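Serine acetyltransferase (Bacteroides vulgatus ATCC 8482, PDB 3F1X) probably transfers an acetyl group to serine, the acyltransferase step that leads toward cysteine in bacterial amino-acid biosynthesis. Local coordinates at residues S65-I68 / N69-I72; F147-I151 / S152-A156. All blocks are in the same frame, centred on the assembly; numbering follows the deposited sequence.

Both contacts belong to the helical part of the chain that precedes the parallel short strands of the left-handed beta-helix. Contact 1 comes first, where the loop after helix 39-53 turns into helix 68-93; contact 2 follows where helix 147-153 gives way to helix 155-171. Their centres lie 21 Å apart and their nearest atoms about 12 Å, so they do not touch. Each is a local junction, one starting a helix and the other passing from one helix to the next. Both meet the third subunit, and contact 1 also reaches the second and fourth, so these helix ends contribute to subunit packing within the six-chain assembly.

Contact 1. Residues S65-I68 / N69-I72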
loop_
_atom_site.group_PDB
_atom_site.type_symbol
_atom_site.label_atom_id
_atom_site.label_comp_id
_atom_site.label_asym_id
_atom_site.label_seq_id
_atom_site.Cartn_x
_atom_site.Cartn_y
_atom_site.Cartn_z
ATOM N N SER A 65 18.610 21.329 -6.863
ATOM C CA SER A 65 19.374 21.430 -8.096
ATOM C C SER A 65 20.553 20.460 -8.137
ATOM O O SER A 65 21.031 20.115 -9.216
ATOM C CB SER A 65 19.902 22.851 -8.263
ATOM O OG SER A 65 20.818 23.167 -7.228
ATOM N N HIS A 66 21.018 20.014 -6.971
ATOM C CA HIS A 66 22.164 19.112 -6.922
ATOM C C HIS A 66 21.837 17.659 -7.257
ATOM O O HIS A 66 22.739 16.823 -7.338
ATOM C CB HIS A 66 22.840 19.180 -5.540
ATOM C CG HIS A 66 23.144 20.570 -5.073
ATOM N ND1 HIS A 66 22.263 21.312 -4.314
ATOM C CD2 HIS A 66 24.227 21.359 -5.271
ATOM C CE1 HIS A 66 22.790 22.497 -4.065
ATOM N NE2 HIS A 66 23.979 22.553 -4.635
ATOM N N THR A 67 20.560 17.352 -7.464
ATOM C CA THR A 67 20.176 15.976 -7.765
ATOM C C THR A 67 19.309 15.776 -9.004
ATOM O O THR A 67 18.852 14.663 -9.272
ATOM C CB THR A 67 19.444 15.341 -6.564
ATOM O OG1 THR A 67 18.195 16.013 -6.350
ATOM C CG2 THR A 67 20.307 15.448 -5.307
ATOM N N ILE A 68 19.095 16.837 -9.773
ATOM C CA ILE A 68 18.265 16.726 -10.967
ATOM C C ILE A 68 18.724 15.612 -11.903
ATOM O O ILE A 68 17.921 14.796 -12.360
ATOM C CB ILE A 68 18.255 18.032 -11.776
ATOM C CG1 ILE A 68 17.670 19.163 -10.929
ATOM C CG2 ILE A 68 17.428 17.842 -13.047
ATOM C CD1 ILE A 68 16.229 18.945 -10.540
ATOM N N ASN A 69 20.021 15.592 -12.188
ATOM C CA ASN A 69 20.597 14.603 -13.084
ATOM C C ASN A 69 20.515 13.182 -12.531
ATOM O O ASN A 69 20.243 12.242 -13.282
ATOM C CB ASN A 69 22.043 14.996 -13.403
ATOM C CG ASN A 69 22.130 16.341 -14.124
ATOM O OD1 ASN A 69 23.208 16.925 -14.256
ATOM N ND2 ASN A 69 20.984 16.832 -14.601
ATOM N N TYR A 70 20.742 13.020 -11.229
ATOM C CA TYR A 70 20.657 11.698 -10.616
ATOM C C TYR A 70 19.258 11.151 -10.868
ATOM O O TYR A 70 19.102 10.012 -11.294
ATOM C CB TYR A 70 20.897 11.758 -9.099
ATOM C CG TYR A 70 22.259 12.271 -8.685
ATOM C CD1 TYR A 70 23.416 11.852 -9.338
ATOM C CD2 TYR A 70 22.392 13.178 -7.636
ATOM C CE1 TYR A 70 24.681 12.331 -8.957
ATOM C CE2 TYR A 70 23.645 13.662 -7.248
ATOM C CZ TYR A 70 24.786 13.235 -7.910
ATOM O OH TYR A 70 26.024 13.703 -7.525
ATOM N N HIS A 71 18.245 11.975 -10.616
ATOM C CA HIS A 71 16.866 11.550 -10.814
ATOM C C HIS A 71 16.527 11.225 -12.260
ATOM O O HIS A 71 15.759 10.295 -12.513
ATOM C CB HIS A 71 15.895 12.588 -10.249
ATOM C CG HIS A 71 15.655 12.430 -8.779
ATOM N ND1 HIS A 71 16.168 13.296 -7.837
ATOM C CD2 HIS A 71 15.003 11.467 -8.087
ATOM C CE1 HIS A 71 15.841 12.871 -6.628
ATOM N NE2 HIS A 71 15.135 11.763 -6.752
ATOM N N ILE A 72 17.087 11.978 -13.205
ATOM C CA ILE A 72 16.839 11.708 -14.615
ATOM C C ILE A 72 17.420 10.330 -14.961
ATOM O O ILE A 72 16.809 9.548 -15.699
ATOM C CB ILE A 72 17.494 12.780 -15.515
ATOM C CG1 ILE A 72 16.733 14.098 -15.381
ATOM C CG2 ILE A 72 17.522 12.306 -16.970
ATOM C CD1 ILE A 72 17.392 15.269 -16.096
HETATM O O HOH W 1 21.630 17.955 -10.846
HETATM O O HOH W 2 22.575 15.356 -10.139
#
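Among the direct hydrogen bonds, Thr67 O takes the backbone N of His71 at 3.1 Å, with an N-H...O angle of 170°. His71 ND1 adds a weak bond to Thr67 O at 3.3 Å, where the angle falls to 136°. The imidazole lies beside the Thr67 side chain, both pointing the same way, with Thr67 OG1 in plane at the ring edge. That hydroxyl has its stronger partner in Glu77 of the second subunit. One residue further on, Ile72 N bonds to Ile68 O.

Two waters supply further links. The first donates a hydrogen bond to Ser65 O and accepts one from Asn69 N; the second, its oxygen 3.2 Å from His66 O, donates to that carbonyl and accepts from Tyr70 N. Thr67 occupies the N-cap position of helix 68-93 but makes no side-chain capping bond; the waters meet amides of the first turn.

The packing centres on Tyr70. With CG anti to its own carbonyl carbon (chi1 -61°), its ring swings back toward the preceding loop, bringing Tyr70 CE2 to 3.3 Å from His66 O. Thr67 CG2 meets the ring edge in plane at 3.9 Å from Tyr70 CD2, while the second water sits over one face. Replacing this tyrosine with an alanine would probably deprive Thr67 CG2 of its aromatic neighbour and leave that water less confined. Ile68 CG2 meets Ile72 CD1 at 4.0 Å.

Contact 2. Residues F147-I151 / S152-A156; sequences FGEII and SCYPA
Three successive i to i+4 backbone bonds, Ser152 N to Gly148 O, Cys153 N to Glu149 O and Tyr154 N to Ile150 O, run through the last turn and into the link that follows, each 3.0 to 3.1 Å long. Ser152 grips the carbonyl of Gly148 twice: besides its amide, Ser152 OG donates to Gly148 O at 2.9 Å, and the two donors arrive from opposite faces of the carbonyl plane. The hydroxyl can do so because it stands beside its own backbone N, anti to the carbonyl carbon (chi1 -69°), directed back along the helix.

Tyr154 folds its ring against the preceding turn. Ile150 CG1 lies over one face in a CH-pi contact, 4.0 Å from the centroid of the Tyr154 ring and 13° off the normal, displaced toward the rim, and Ile150 CG2 is 4.0 Å from Tyr154 CD2. The arrangement marks the passage from helix 147-153 to helix 155-171: Tyr154 has an extended backbone, and Pro155 follows it. A water spans the corner by donating to Ile151 O and Tyr154 O, 2.7 Å from each.

Glu149, extended beyond CG, crosses Tyr154 obliquely, its CG 4.0 Å from Tyr154 CE1 and its carboxylate plane 27° from that of the ring. Glu149 OE1 receives a weak hydrogen bond from Thr145 N. Beyond the two segments, Ile150 packs on Tyr138 of helix 123-139, whereas Tyr154 meets Arg179 of the third subunit.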
loop_
_atom_site.group_PDB
_atom_site.type_symbol
_atom_site.label_atom_id
_atom_site.label_comp_id
_atom_site.label_asym_id
_atom_site.label_seq_id
_atom_site.Cartn_x
_atom_site.Cartn_y
_atom_site.Cartn_z
ATOM N N PHE A 147 4.664 29.337 -15.389
ATOM C CA PHE A 147 4.905 28.143 -16.193
ATOM C C PHE A 147 4.772 26.947 -15.258
ATOM O O PHE A 147 4.267 25.895 -15.642
ATOM C CB PHE A 147 6.316 28.140 -16.782
ATOM C CG PHE A 147 6.454 28.900 -18.077
ATOM C CD1 PHE A 147 7.689 28.974 -18.711
ATOM C CD2 PHE A 147 5.364 29.535 -18.668
ATOM C CE1 PHE A 147 7.847 29.680 -19.914
ATOM C CE2 PHE A 147 5.507 30.245 -19.871
ATOM C CZ PHE A 147 6.750 30.311 -20.493
ATOM N N GLY A 148 5.239 27.129 -14.025
ATOM C CA GLY A 148 5.191 26.073 -13.032
ATOM C C GLY A 148 3.796 25.621 -12.647
ATOM O O GLY A 148 3.569 24.431 -12.440
ATOM N N GLU A 149 2.865 26.564 -12.541
ATOM C CA GLU A 149 1.488 26.248 -12.181
ATOM C C GLU A 149 0.836 25.459 -13.307
ATOM O O GLU A 149 0.029 24.555 -13.070
ATOM C CB GLU A 149 0.680 27.533 -11.932
ATOM C CG GLU A 149 -0.807 27.280 -11.678
ATOM C CD GLU A 149 -1.607 28.549 -11.392
ATOM O OE1 GLU A 149 -1.775 29.389 -12.304
ATOM O OE2 GLU A 149 -2.072 28.703 -10.242
ATOM N N ILE A 150 1.183 25.814 -14.537
ATOM C CA ILE A 150 0.625 25.149 -15.705
ATOM C C ILE A 150 1.058 23.694 -15.787
ATOM O O ILE A 150 0.222 22.803 -15.902
ATOM C CB ILE A 150 1.028 25.888 -16.990
ATOM C CG1 ILE A 150 0.344 27.263 -17.006
ATOM C CG2 ILE A 150 0.647 25.066 -18.213
ATOM C CD1 ILE A 150 0.727 28.133 -18.175
ATOM N N ILE A 151 2.362 23.456 -15.716
ATOM C CA ILE A 151 2.898 22.101 -15.784
ATOM C C ILE A 151 2.408 21.253 -14.616
ATOM O O ILE A 151 2.083 20.070 -14.780
ATOM C CB ILE A 151 4.444 22.116 -15.739
ATOM C CG1 ILE A 151 4.994 22.834 -16.973
ATOM C CG2 ILE A 151 4.988 20.683 -15.650
ATOM C CD1 ILE A 151 6.488 23.040 -16.933
ATOM N N SER A 152 2.345 21.874 -13.442
ATOM C CA SER A 152 1.951 21.189 -12.216
ATOM C C SER A 152 0.503 20.739 -12.043
ATOM O O SER A 152 0.268 19.682 -11.460
ATOM C CB SER A 152 2.369 22.031 -11.003
ATOM O OG SER A 152 3.778 22.050 -10.874
ATOM N N CYS A 153 -0.471 21.509 -12.527
ATOM C CA CYS A 153 -1.854 21.087 -12.346
ATOM C C CYS A 153 -2.833 21.288 -13.496
ATOM O O CYS A 153 -3.983 20.860 -13.400
ATOM C CB CYS A 153 -2.435 21.722 -11.079
ATOM S SG CYS A 153 -2.736 23.500 -11.170
ATOM N N TYR A 154 -2.410 21.938 -14.573
ATOM C CA TYR A 154 -3.315 22.131 -15.706
ATOM C C TYR A 154 -3.552 20.790 -16.390
ATOM O O TYR A 154 -2.608 20.112 -16.797
ATOM C CB TYR A 154 -2.724 23.123 -16.701
ATOM C CG TYR A 154 -3.013 24.559 -16.362
ATOM C CD1 TYR A 154 -3.005 25.001 -15.043
ATOM C CD2 TYR A 154 -3.274 25.486 -17.364
ATOM C CE1 TYR A 154 -3.254 26.337 -14.730
ATOM C CE2 TYR A 154 -3.520 26.827 -17.063
ATOM C CZ TYR A 154 -3.508 27.244 -15.743
ATOM O OH TYR A 154 -3.746 28.565 -15.438
ATOM N N PRO A 155 -4.823 20.387 -16.521
ATOM C CA PRO A 155 -5.173 19.114 -17.155
ATOM C C PRO A 155 -4.788 19.020 -18.630
ATOM O O PRO A 155 -4.406 17.955 -19.108
ATOM C CB PRO A 155 -6.680 19.029 -16.939
ATOM C CG PRO A 155 -7.102 20.483 -16.981
ATOM C CD PRO A 155 -6.030 21.146 -16.147
ATOM N N ALA A 156 -4.881 20.137 -19.342
ATOM C CA ALA A 156 -4.552 20.166 -20.759
ATOM C C ALA A 156 -3.123 19.714 -21.046
ATOM O O ALA A 156 -2.891 18.931 -21.965
ATOM C CB ALA A 156 -4.778 21.562 -21.317
HETATM O O HOH W 3 -0.392 19.288 -15.485
#